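Local atomic coordinates of NAD(+) phosphorylase MbcT (Mycobacterium tuberculosis, PDB entry 6FKG), a protein that degrades NAD(+) by phosphorolysis as the toxin of a type II toxin-antitoxin pair, killing the cell unless its antitoxin MbcA blocks the active site. Residues G8-I13 with G132-F137; Y26-A31 with A87-H92; E39-F44 with F54-L59; D98-D103 with H139-L144; V113-D118 with S126-V131. One frame throughout, in Å; residues are numbered along the deposited sequence. Where two conformers were deposited one is given.

Contact 1: residues G8-I13 with G132-F137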
# COMPACT_ATOMS: atom_id res chain seq x y z
N GLY B 8 29.44 15.22 11.84
CA GLY B 8 30.27 16.38 11.55
C GLY B 8 29.71 17.65 12.18
O GLY B 8 30.45 18.43 12.78
N LEU B 9 28.40 17.86 12.06
CA LEU B 9 27.76 19.03 12.64
C LEU B 9 27.80 19.01 14.16
O LEU B 9 28.05 20.03 14.79
CB LEU B 9 26.31 19.15 12.18
CG LEU B 9 25.50 20.32 12.75
CD1 LEU B 9 26.02 21.66 12.20
CD2 LEU B 9 24.02 20.13 12.43
N VAL B 10 27.54 17.84 14.74
CA VAL B 10 27.60 17.69 16.18
C VAL B 10 29.01 18.03 16.66
O VAL B 10 29.18 18.75 17.64
CB VAL B 10 27.20 16.26 16.64
CG1 VAL B 10 27.42 16.10 18.13
CG2 VAL B 10 25.74 15.96 16.29
N GLN B 11 30.02 17.52 15.96
CA GLN B 11 31.41 17.74 16.36
C GLN B 11 31.76 19.22 16.30
O GLN B 11 32.39 19.76 17.21
CB GLN B 11 32.37 16.94 15.48
CG GLN B 11 33.76 16.80 16.07
CD GLN B 11 33.84 15.72 17.15
OE1 GLN B 11 32.89 14.96 17.35
NE2 GLN B 11 34.98 15.63 17.82
N ARG B 12 31.34 19.87 15.22
CA ARG B 12 31.65 21.28 15.04
C ARG B 12 31.00 22.13 16.12
O ARG B 12 31.62 23.04 16.65
CB ARG B 12 31.21 21.76 13.65
CG ARG B 12 32.06 21.24 12.53
CD ARG B 12 33.53 21.42 12.85
NE ARG B 12 34.33 21.62 11.65
CZ ARG B 12 34.34 22.75 10.94
NH1 ARG B 12 33.60 23.78 11.32
NH2 ARG B 12 35.10 22.84 9.86
N ILE B 13 29.74 21.83 16.44
CA ILE B 13 29.04 22.60 17.45
C ILE B 13 29.67 22.38 18.83
O ILE B 13 29.87 23.33 19.59
CB ILE B 13 27.53 22.25 17.46
CG1 ILE B 13 26.88 22.85 16.21
CG2 ILE B 13 26.86 22.77 18.73
CD1 ILE B 13 25.48 22.37 15.93
N GLY B 132 19.86 23.75 16.00
CA GLY B 132 19.21 23.76 17.30
C GLY B 132 19.08 22.35 17.86
O GLY B 132 19.29 22.12 19.05
N HIS B 133 18.74 21.40 17.00
CA HIS B 133 18.66 20.00 17.41
C HIS B 133 19.98 19.53 18.01
O HIS B 133 20.02 18.92 19.07
CB HIS B 133 18.28 19.13 16.23
CG HIS B 133 18.05 17.69 16.57
ND1 HIS B 133 17.97 16.70 15.61
CD2 HIS B 133 17.86 17.07 17.76
CE1 HIS B 133 17.75 15.54 16.19
NE2 HIS B 133 17.69 15.73 17.50
N ALA B 134 21.07 19.82 17.32
CA ALA B 134 22.39 19.37 17.77
C ALA B 134 22.79 20.04 19.09
O ALA B 134 23.37 19.39 19.96
CB ALA B 134 23.44 19.65 16.70
N ALA B 135 22.50 21.33 19.25
CA ALA B 135 22.86 22.03 20.48
C ALA B 135 22.13 21.40 21.66
O ALA B 135 22.72 21.18 22.72
CB ALA B 135 22.53 23.53 20.38
N TRP B 136 20.84 21.11 21.46
CA TRP B 136 20.04 20.46 22.49
C TRP B 136 20.56 19.06 22.79
O TRP B 136 20.64 18.63 23.95
CB TRP B 136 18.58 20.38 22.06
CG TRP B 136 17.77 19.40 22.89
CD1 TRP B 136 17.21 19.63 24.12
CD2 TRP B 136 17.45 18.04 22.55
NE1 TRP B 136 16.55 18.49 24.56
CE2 TRP B 136 16.68 17.51 23.61
CE3 TRP B 136 17.71 17.23 21.43
CZ2 TRP B 136 16.17 16.21 23.59
CZ3 TRP B 136 17.22 15.93 21.41
CH2 TRP B 136 16.45 15.43 22.48
N PHE B 137 20.93 18.36 21.73
CA PHE B 137 21.46 17.01 21.85
C PHE B 137 22.73 17.00 22.70
O PHE B 137 22.95 16.07 23.48
CB PHE B 137 21.74 16.43 20.46
CG PHE B 137 22.29 15.04 20.50
CD1 PHE B 137 21.45 13.96 20.72
CD2 PHE B 137 23.64 14.81 20.32
CE1 PHE B 137 21.95 12.67 20.76
CE2 PHE B 137 24.15 13.53 20.36
CZ PHE B 137 23.30 12.46 20.58
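Helix-to-helix packing through a small residue is well illustrated where the N-terminal helix 7-16 lies across the C-terminal half of helix 126-137, at a signed crossing angle of -64°. The axes of the two short segments approach to 9.5 Å, and the contact is wholly apolar, with no hydrogen bond between the helices. L9 comes first: its CG stands anti to the backbone N (chi1 178°), and the CD2 branch reaches the methyl of A134, CD2 to CB 4.3 Å. V10 follows, with its CA 5.7 Å from the CA of A134; its CG2 touches the same methyl from another side. Q11 and R12 turn off this face; the carboxamide oxygen of Q11 accepts a hydrogen bond from the backbone N of V7 of an MbcA chain. One turn on from L9, I13 completes the grip, with CG2 facing A135 and the longer branch, CG1 and CD1, extended (chi2 168°) toward A134. Three branched side chains thus converge on one alanine, whose CB points at the N-terminal helix. L138, just beyond the second helix, also packs against V10 and I13. The tightest point of the contact is I13 CD1 against A134 CB, 3.5 Å apart, closer than carbon atoms usually pack.

Contact 2: residues Y26-A31 with A87-H92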
# COMPACT_ATOMS: atom_id res chain seq x y z
N TYR B 26 12.63 39.19 26.41
CA TYR B 26 11.22 39.45 26.18
C TYR B 26 10.62 38.37 25.32
O TYR B 26 11.22 37.90 24.35
CB TYR B 26 11.03 40.83 25.52
CG TYR B 26 11.55 41.94 26.38
CD1 TYR B 26 12.90 42.32 26.33
CD2 TYR B 26 10.72 42.59 27.28
CE1 TYR B 26 13.39 43.32 27.14
CE2 TYR B 26 11.20 43.59 28.09
CZ TYR B 26 12.53 43.95 28.01
OH TYR B 26 12.99 44.95 28.82
N ARG B 27 9.41 37.98 25.70
CA ARG B 27 8.67 36.98 24.97
C ARG B 27 7.21 37.42 24.90
O ARG B 27 6.72 37.99 25.85
CB ARG B 27 8.78 35.63 25.69
CG ARG B 27 8.04 34.56 25.00
CD ARG B 27 7.81 33.35 25.88
NE ARG B 27 7.21 32.33 25.06
CZ ARG B 27 6.81 31.15 25.50
NH1 ARG B 27 6.96 30.85 26.79
NH2 ARG B 27 6.27 30.28 24.66
N TYR B 28 6.50 37.12 23.81
CA TYR B 28 5.06 37.38 23.81
C TYR B 28 4.31 36.05 23.65
O TYR B 28 4.83 35.08 23.08
CB TYR B 28 4.66 38.41 22.70
CG TYR B 28 4.63 37.83 21.31
CD1 TYR B 28 5.81 37.59 20.61
CD2 TYR B 28 3.43 37.51 20.69
CE1 TYR B 28 5.79 37.04 19.35
CE2 TYR B 28 3.41 36.95 19.42
CZ TYR B 28 4.59 36.72 18.76
OH TYR B 28 4.56 36.17 17.50
N THR B 29 3.13 35.98 24.25
CA THR B 29 2.28 34.81 24.15
C THR B 29 0.84 35.29 24.14
O THR B 29 0.56 36.43 24.52
CB THR B 29 2.43 33.82 25.35
OG1 THR B 29 1.94 34.44 26.54
CG2 THR B 29 3.88 33.38 25.55
N GLY B 30 -0.08 34.42 23.75
CA GLY B 30 -1.47 34.64 24.09
C GLY B 30 -1.60 34.87 25.58
O GLY B 30 -0.80 34.34 26.38
N ALA B 31 -2.60 35.65 25.95
CA ALA B 31 -2.76 36.12 27.33
C ALA B 31 -2.99 34.97 28.31
O ALA B 31 -2.71 35.10 29.50
CB ALA B 31 -3.91 37.12 27.41
N ALA B 87 -6.51 40.42 19.21
CA ALA B 87 -6.66 39.21 20.03
C ALA B 87 -5.76 39.40 21.25
O ALA B 87 -4.83 40.20 21.20
CB ALA B 87 -6.29 37.95 19.24
N ALA B 88 -6.06 38.71 22.35
CA ALA B 88 -5.41 39.00 23.62
C ALA B 88 -4.01 38.39 23.73
O ALA B 88 -3.87 37.17 23.88
CB ALA B 88 -6.28 38.52 24.77
N TYR B 89 -2.99 39.24 23.69
CA TYR B 89 -1.61 38.80 23.91
C TYR B 89 -1.00 39.51 25.10
O TYR B 89 -1.46 40.59 25.51
CB TYR B 89 -0.73 39.06 22.68
CG TYR B 89 -1.02 38.18 21.49
CD1 TYR B 89 -2.00 38.53 20.57
CD2 TYR B 89 -0.29 37.01 21.28
CE1 TYR B 89 -2.25 37.71 19.46
CE2 TYR B 89 -0.54 36.19 20.19
CZ TYR B 89 -1.51 36.55 19.27
OH TYR B 89 -1.75 35.75 18.18
N ARG B 90 0.05 38.93 25.65
CA ARG B 90 0.79 39.56 26.73
C ARG B 90 2.29 39.55 26.45
O ARG B 90 2.80 38.67 25.74
CB ARG B 90 0.49 38.88 28.07
CG ARG B 90 -0.92 39.19 28.59
CD ARG B 90 -1.14 38.69 30.00
NE ARG B 90 -2.42 39.14 30.55
CZ ARG B 90 -3.02 38.59 31.59
NH1 ARG B 90 -4.18 39.06 32.03
NH2 ARG B 90 -2.46 37.55 32.20
N LEU B 91 2.97 40.55 26.99
CA LEU B 91 4.40 40.70 26.83
C LEU B 91 5.08 40.40 28.16
O LEU B 91 4.82 41.07 29.16
CB LEU B 91 4.76 42.13 26.37
CG LEU B 91 6.26 42.42 26.27
CD1 LEU B 91 6.95 41.55 25.23
CD2 LEU B 91 6.46 43.89 25.96
N HIS B 92 5.93 39.39 28.14
CA HIS B 92 6.63 38.91 29.33
C HIS B 92 8.07 39.36 29.36
O HIS B 92 8.81 39.16 28.41
CB HIS B 92 6.59 37.39 29.38
CG HIS B 92 5.23 36.83 29.17
ND1 HIS B 92 4.21 36.98 30.09
CD2 HIS B 92 4.70 36.14 28.13
CE1 HIS B 92 3.12 36.39 29.63
NE2 HIS B 92 3.39 35.87 28.44
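H92 shows how one residue can tie two strands together by both backbone and ring. In this antiparallel pairing of strands 19-30 and 89-103, part of the mixed sheet of the RES domain, it forms a hydrogen-bonded pair with R27: H92 N gives a nearly straight bond to R27 O (2.8 Å, 169°), and R27 N returns one to H92 O. With chi1 at -49° its CG lies anti to the carbonyl carbon, and the ring runs along the strand face that also carries T29. There H92 NE2 donates to T29 OG1 over 2.8 Å, exactly in the ring plane, the two side chains crossing at about a right angle. T29 OG1 in turn donates to G30 O at 2.7 Å.

A31 continues the ladder beyond the strand. A31 N donates to A88 O at 2.9 Å from above the carbonyl plane, and A31 CB packs 3.8 Å from A88 CB. R90, next in buried area, lays its extended chain alongside A31, whose CB sits over one face of the guanidinium; R90 NE is held by D174 in a salt bridge. The chain of bonds from H92 through T29 to G30 thus has one direction. With S172 OG at ND1, both ring nitrogens have partners, which holds the H92 ring; the bond to G30 O orients the T29 hydroxyl.

Contact 3: residues E39-F44 with F54-L59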
# COMPACT_ATOMS: atom_id res chain seq x y z
N GLU B 39 5.76 24.27 24.81
CA GLU B 39 5.11 23.15 24.14
C GLU B 39 4.67 23.46 22.70
O GLU B 39 4.56 22.55 21.89
CB GLU B 39 3.91 22.69 24.94
CG GLU B 39 4.31 22.28 26.34
CD GLU B 39 5.23 21.07 26.35
OE1 GLU B 39 5.15 20.24 25.41
OE2 GLU B 39 6.04 20.97 27.30
N GLY B 40 4.43 24.73 22.40
CA GLY B 40 3.98 25.10 21.07
C GLY B 40 5.07 24.88 20.04
O GLY B 40 4.82 24.34 18.94
N ALA B 41 6.28 25.29 20.39
CA ALA B 41 7.44 25.06 19.54
C ALA B 41 7.68 23.56 19.38
O ALA B 41 8.10 23.11 18.32
CB ALA B 41 8.66 25.75 20.13
N ARG B 42 7.40 22.78 20.41
CA ARG B 42 7.54 21.33 20.29
C ARG B 42 6.49 20.74 19.35
O ARG B 42 6.78 19.84 18.56
CB ARG B 42 7.45 20.65 21.65
CG ARG B 42 7.61 19.15 21.59
CD ARG B 42 7.12 18.49 22.86
NE ARG B 42 8.08 17.52 23.35
CZ ARG B 42 8.20 17.15 24.62
NH1 ARG B 42 7.39 17.68 25.54
NH2 ARG B 42 9.12 16.27 24.97
N ARG B 43 5.25 21.22 19.45
CA ARG B 43 4.18 20.65 18.66
C ARG B 43 4.36 20.96 17.16
O ARG B 43 4.15 20.08 16.32
CB ARG B 43 2.83 21.16 19.17
CG ARG B 43 2.27 20.29 20.29
CD ARG B 43 1.14 20.95 21.07
NE ARG B 43 0.04 21.38 20.20
CZ ARG B 43 -0.99 20.62 19.86
NH1 ARG B 43 -1.09 19.37 20.30
NH2 ARG B 43 -1.95 21.12 19.08
N PHE B 44 4.75 22.19 16.85
CA PHE B 44 4.82 22.65 15.45
C PHE B 44 6.23 22.65 14.89
O PHE B 44 6.42 22.50 13.67
CB PHE B 44 4.22 24.06 15.29
CG PHE B 44 4.06 24.48 13.85
CD1 PHE B 44 3.13 23.84 13.04
CD2 PHE B 44 4.87 25.47 13.30
CE1 PHE B 44 2.98 24.18 11.72
CE2 PHE B 44 4.73 25.83 11.95
CZ PHE B 44 3.79 25.18 11.17
N PHE B 54 11.61 18.26 21.92
CA PHE B 54 11.83 19.02 23.15
C PHE B 54 11.06 20.31 23.10
O PHE B 54 10.87 20.87 22.03
CB PHE B 54 13.34 19.29 23.37
CG PHE B 54 14.06 19.93 22.17
CD1 PHE B 54 14.13 21.30 22.03
CD2 PHE B 54 14.70 19.13 21.23
CE1 PHE B 54 14.81 21.88 20.94
CE2 PHE B 54 15.38 19.68 20.15
CZ PHE B 54 15.44 21.06 20.00
N PRO B 55 10.63 20.80 24.28
CA PRO B 55 10.06 22.14 24.37
C PRO B 55 11.12 23.18 24.06
O PRO B 55 12.31 22.97 24.32
CB PRO B 55 9.59 22.25 25.83
CG PRO B 55 9.67 20.87 26.40
CD PRO B 55 10.67 20.11 25.58
N ALA B 56 10.69 24.30 23.50
CA ALA B 56 11.61 25.41 23.24
C ALA B 56 10.88 26.73 23.42
O ALA B 56 9.70 26.83 23.11
CB ALA B 56 12.21 25.31 21.83
N ILE B 57 11.61 27.72 23.93
CA ILE B 57 11.07 29.05 24.21
C ILE B 57 11.83 30.07 23.39
O ILE B 57 13.06 30.08 23.42
CB ILE B 57 11.23 29.45 25.69
CG1 ILE B 57 10.55 28.47 26.63
CG2 ILE B 57 10.68 30.84 25.93
CD1 ILE B 57 10.84 28.81 28.09
N TYR B 58 11.12 30.93 22.67
CA TYR B 58 11.78 31.96 21.87
C TYR B 58 11.68 33.33 22.55
O TYR B 58 10.58 33.81 22.84
CB TYR B 58 11.15 31.98 20.47
CG TYR B 58 11.59 30.80 19.63
CD1 TYR B 58 11.00 29.55 19.78
CD2 TYR B 58 12.63 30.93 18.71
CE1 TYR B 58 11.41 28.46 19.02
CE2 TYR B 58 13.06 29.85 17.95
CZ TYR B 58 12.44 28.61 18.12
OH TYR B 58 12.87 27.53 17.38
N LEU B 59 12.84 33.94 22.81
CA LEU B 59 12.92 35.25 23.45
C LEU B 59 13.75 36.20 22.61
O LEU B 59 14.59 35.78 21.85
CB LEU B 59 13.52 35.15 24.86
CG LEU B 59 12.80 34.14 25.77
CD1 LEU B 59 13.73 33.01 26.12
CD2 LEU B 59 12.33 34.82 27.02
O HOH W 1 7.23 27.77 22.38
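Apolar contacts, an arginine lying flat against a proline and a bridging water join the short helix 39-44 to the start of strand 56-60. The apolar part centres on A41, whose CB points into the strand segment. A41 CB lies 4.0 Å from A56 CB and equally far from Y58 CE1, which it meets at the ring edge, near the plane; the backbone oxygen of A56 is closer, 3.3 Å from the same A41 CB. The Y58 hydroxyl is held by N49 and W48.

Charged groups pack rather than bond across the contact. R42, with CG anti to the backbone N (chi1 -179°) and the chain bent at chi3, runs beside P55, and P55 CD sits 4.0 Å over the centre of one guanidinium face. Within the helix, E39 OE1 meets that guanidinium at its edge, in plane, in a weak salt bridge, R42 NH1 to E39 OE1 3.4 Å, while E39 OE2 touches P55 CG. R42 NE is buried here without a polar partner.

No direct hydrogen bond joins the segments. A water donates to A56 O at 2.7 Å and accepts a weak bond from A41 N. The whole is a short helix packed against the start of a strand of the RES-domain sheet, on a surface where MbcA packs against A41 and Y58.

Contact 4: residues D98-D103 with H139-L144; sequences DLAVLD and HMQGVL
Q141 has CG anti to its carbonyl carbon (chi1 -69°) and a chain extended beyond CG (chi2 -172°), so its carboxamide reaches back to the backbone of strand 89-103 at A100 and acts there as a stand-in for a main-chain carbonyl. Q141 OE1 receives A100 N on a lone pair, over 2.8 Å and almost straight at 175°, while Q141 N donates to A100 O at 2.9 Å. A100 is therefore gripped through both its N and its O by a single residue. The other end of the amide is also fixed, since NE2 donates to R161 O and Q166 OE1. L99, its CG anti to the backbone N, crosses the glutamine obliquely and sets CD1 3.8 Å from Q141 CB.

Beyond this side-chain bond the strands pair in parallel through the backbone. L102 N donates to G142 O at 3.0 Å, and L144 N to L102 O at 2.8 Å, so both the N and the O of L102 bond to strand 142-147. M140, extended beyond CG, brings SD to 3.9 Å from L102 CB on the side where V143 also lies and helix 126-137 packs. On the reverse side V101 CG2 meets L144 CB at 4.1 Å. Two parallel neighbours joined through the intervening helices, with H139 ending helix 126-137 in a Schellman motif, make this a beta-alpha-beta crossover in the mixed sheet of the RES domain.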
# COMPACT_ATOMS: atom_id res chain seq x y z
N ASP B 98 23.14 33.48 33.39
CA ASP B 98 24.20 32.51 33.12
C ASP B 98 23.77 31.30 32.28
O ASP B 98 24.19 30.18 32.55
CB ASP B 98 24.80 32.03 34.45
CG ASP B 98 25.44 33.16 35.23
OD1 ASP B 98 26.04 34.05 34.60
OD2 ASP B 98 25.34 33.15 36.47
N LEU B 99 22.96 31.54 31.25
CA LEU B 99 22.52 30.46 30.37
C LEU B 99 23.67 30.03 29.47
O LEU B 99 24.29 30.87 28.81
CB LEU B 99 21.31 30.90 29.53
CG LEU B 99 20.38 29.80 29.02
CD1 LEU B 99 19.64 29.15 30.17
CD2 LEU B 99 19.39 30.34 27.98
N ALA B 100 23.96 28.74 29.46
CA ALA B 100 25.04 28.19 28.65
C ALA B 100 24.55 28.00 27.23
O ALA B 100 23.85 27.04 26.93
CB ALA B 100 25.55 26.86 29.23
N VAL B 101 24.91 28.93 26.35
CA VAL B 101 24.32 28.95 25.02
C VAL B 101 25.35 28.86 23.91
O VAL B 101 26.48 29.35 24.04
CB VAL B 101 23.48 30.23 24.82
CG1 VAL B 101 22.36 30.29 25.84
CG2 VAL B 101 24.37 31.47 24.92
N LEU B 102 24.97 28.21 22.82
CA LEU B 102 25.73 28.27 21.58
C LEU B 102 25.61 29.68 21.00
O LEU B 102 24.51 30.13 20.69
CB LEU B 102 25.22 27.24 20.58
CG LEU B 102 25.96 27.20 19.23
CD1 LEU B 102 27.40 26.73 19.40
CD2 LEU B 102 25.19 26.28 18.29
N ASP B 103 26.74 30.38 20.86
CA ASP B 103 26.70 31.77 20.41
C ASP B 103 26.82 31.88 18.90
O ASP B 103 27.92 31.76 18.36
CB ASP B 103 27.82 32.59 21.06
CG ASP B 103 27.76 34.06 20.70
OD1 ASP B 103 26.80 34.50 20.02
OD2 ASP B 103 28.68 34.79 21.11
N HIS B 139 23.33 18.89 25.14
CA HIS B 139 22.94 19.38 26.46
C HIS B 139 23.27 20.85 26.67
O HIS B 139 23.46 21.29 27.80
CB HIS B 139 23.57 18.52 27.57
CG HIS B 139 22.92 17.19 27.73
ND1 HIS B 139 23.06 16.18 26.79
CD2 HIS B 139 22.11 16.70 28.69
CE1 HIS B 139 22.37 15.13 27.19
NE2 HIS B 139 21.78 15.42 28.34
N MET B 140 23.35 21.62 25.59
CA MET B 140 23.49 23.06 25.73
C MET B 140 22.14 23.62 26.16
O MET B 140 21.11 23.04 25.85
CB MET B 140 23.95 23.69 24.42
CG MET B 140 25.31 23.22 23.99
SD MET B 140 25.82 23.89 22.41
CE MET B 140 27.55 23.36 22.38
N GLN B 141 22.15 24.74 26.87
CA GLN B 141 20.91 25.25 27.43
C GLN B 141 20.13 26.08 26.42
O GLN B 141 18.94 26.33 26.59
CB GLN B 141 21.21 26.08 28.68
CG GLN B 141 21.71 25.24 29.85
CD GLN B 141 21.81 26.04 31.12
OE1 GLN B 141 22.42 27.11 31.15
NE2 GLN B 141 21.21 25.53 32.18
N GLY B 142 20.78 26.47 25.33
CA GLY B 142 20.07 27.18 24.29
C GLY B 142 20.97 27.69 23.20
O GLY B 142 22.15 27.36 23.13
N VAL B 143 20.40 28.51 22.33
CA VAL B 143 21.15 29.05 21.21
C VAL B 143 20.89 30.56 21.12
O VAL B 143 19.73 30.99 21.16
CB VAL B 143 20.78 28.38 19.87
CG1 VAL B 143 21.69 28.89 18.75
CG2 VAL B 143 20.87 26.83 19.99
N LEU B 144 21.96 31.33 21.00
CA LEU B 144 21.85 32.77 20.85
C LEU B 144 22.04 33.07 19.38
O LEU B 144 23.05 32.69 18.77
CB LEU B 144 22.89 33.49 21.70
CG LEU B 144 22.67 34.96 22.02
CD1 LEU B 144 21.48 35.10 22.97
CD2 LEU B 144 23.95 35.51 22.64

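Contact 5: residues V113-D118 with S126-V131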
# COMPACT_ATOMS: atom_id res chain seq x y z
N VAL B 113 29.12 26.63 11.42
CA VAL B 113 28.09 25.59 11.43
C VAL B 113 27.27 25.53 10.13
O VAL B 113 26.24 24.87 10.07
CB VAL B 113 27.13 25.75 12.65
CG1 VAL B 113 27.92 25.66 13.95
CG2 VAL B 113 26.33 27.06 12.59
N GLY B 114 27.73 26.24 9.09
CA GLY B 114 27.14 26.13 7.77
C GLY B 114 25.90 26.96 7.51
O GLY B 114 25.16 26.68 6.56
N LEU B 115 25.66 27.98 8.33
CA LEU B 115 24.47 28.81 8.16
C LEU B 115 24.79 30.16 7.53
O LEU B 115 25.88 30.69 7.72
CB LEU B 115 23.78 29.06 9.50
CG LEU B 115 23.25 27.84 10.26
CD1 LEU B 115 22.70 28.30 11.60
CD2 LEU B 115 22.19 27.12 9.43
N GLU B 116 23.83 30.70 6.79
CA GLU B 116 23.96 32.02 6.19
C GLU B 116 22.64 32.74 6.38
O GLU B 116 21.70 32.17 6.93
CB GLU B 116 24.34 31.94 4.71
CG GLU B 116 25.74 31.39 4.48
CD GLU B 116 26.27 31.70 3.09
OE1 GLU B 116 25.46 31.92 2.17
OE2 GLU B 116 27.51 31.73 2.92
N ASN B 117 22.55 33.99 5.93
CA ASN B 117 21.36 34.79 6.22
C ASN B 117 20.10 34.17 5.65
O ASN B 117 19.02 34.26 6.25
CB ASN B 117 21.56 36.22 5.69
CG ASN B 117 22.47 37.05 6.58
OD1 ASN B 117 22.50 36.86 7.80
ND2 ASN B 117 23.21 37.98 5.98
N ASP B 118 20.24 33.51 4.50
CA ASP B 118 19.17 32.74 3.88
C ASP B 118 18.54 31.75 4.85
O ASP B 118 17.32 31.57 4.89
CB ASP B 118 19.69 31.97 2.66
CG ASP B 118 19.93 32.87 1.48
OD1 ASP B 118 20.17 34.08 1.71
OD2 ASP B 118 19.89 32.38 0.33
N SER B 126 15.27 24.28 7.71
CA SER B 126 15.96 23.00 7.95
C SER B 126 17.35 23.15 8.58
O SER B 126 17.69 22.44 9.53
CB SER B 126 16.09 22.19 6.65
OG SER B 126 17.02 22.76 5.75
N GLY B 127 18.16 24.07 8.05
CA GLY B 127 19.50 24.25 8.57
C GLY B 127 19.52 24.72 10.01
O GLY B 127 20.23 24.14 10.85
N CYS B 128 18.76 25.77 10.32
CA CYS B 128 18.65 26.24 11.70
C CYS B 128 18.11 25.14 12.62
O CYS B 128 18.56 25.01 13.76
CB CYS B 128 17.74 27.46 11.80
SG CYS B 128 18.39 28.92 10.90
N GLN B 129 17.12 24.38 12.15
CA GLN B 129 16.56 23.34 13.02
C GLN B 129 17.58 22.25 13.33
O GLN B 129 17.64 21.75 14.45
CB GLN B 129 15.32 22.72 12.38
CG GLN B 129 14.11 23.64 12.40
CD GLN B 129 12.90 23.03 11.73
OE1 GLN B 129 13.01 22.38 10.70
NE2 GLN B 129 11.73 23.22 12.34
N ALA B 130 18.39 21.88 12.35
CA ALA B 130 19.42 20.88 12.57
C ALA B 130 20.43 21.38 13.59
O ALA B 130 20.89 20.63 14.45
CB ALA B 130 20.12 20.51 11.28
N VAL B 131 20.75 22.67 13.51
CA VAL B 131 21.70 23.26 14.45
C VAL B 131 21.11 23.31 15.87
O VAL B 131 21.79 22.95 16.84
CB VAL B 131 22.14 24.68 13.97
CG1 VAL B 131 22.94 25.38 15.05
CG2 VAL B 131 22.96 24.58 12.69
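A leucine side chain lying on the bare backbone of a helical glycine gives this contact its shape. Helix 107-112 ends in a Schellman motif with G114, at positive phi, as its C-prime residue, and the chain then swings L115 toward helix 126-137. With chi1 at -61° and chi2 at 175°, L115 presents its two methyls to different parts of that helix. L115 CD2 settles over the backbone, 3.6 Å from G127 C and 3.8 Å from C128 N. G127, having no side chain, leaves its backbone accessible to the methyl. L115 CD1 meets V131 CG2 at 3.9 Å, the two side chains tip to tip, and lies more loosely, 4.4 Å, from C128 SG.

V131 is the answering bump. Its CG2, anti to the carbonyl carbon, stands one turn on from G127 and fits between L115 and V113; V113 CG2 touches V131 CG2 at 4.2 Å with the side chains crossing at about a right angle. No hydrogen bond crosses the interface. I13 of helix 7-16 packs on both valines, and an MbcA chain also packs here, with its Q48 against L115 and its P47 against V131. The arrangement is that of a loop between two short helices packed on the first turns of a longer helix.

Four of the contacts form a connected group, and contact 2 lies apart from most of it, its centre 31 Å from that of contact 1, on the opposite side of the chain's centre. Contacts 1 and 5 share helix 126-137, with centres 11 Å apart, and contact 4 follows where that helix runs into strand 142-147; I13 and V131 link this cluster. Contact 3 joins it through the stacked rings of F54 and W136, and touches contact 2 through R27 against I57 and L59. Contacts 2, 3 and 4 all reach the mixed sheet, with strand 89-103 common to 2 and 4. Along the chain contact 1 encloses contacts 2, 3 and 5, while its segments alternate with those of contact 4, so the N-terminal helix packs against a helix far along the chain.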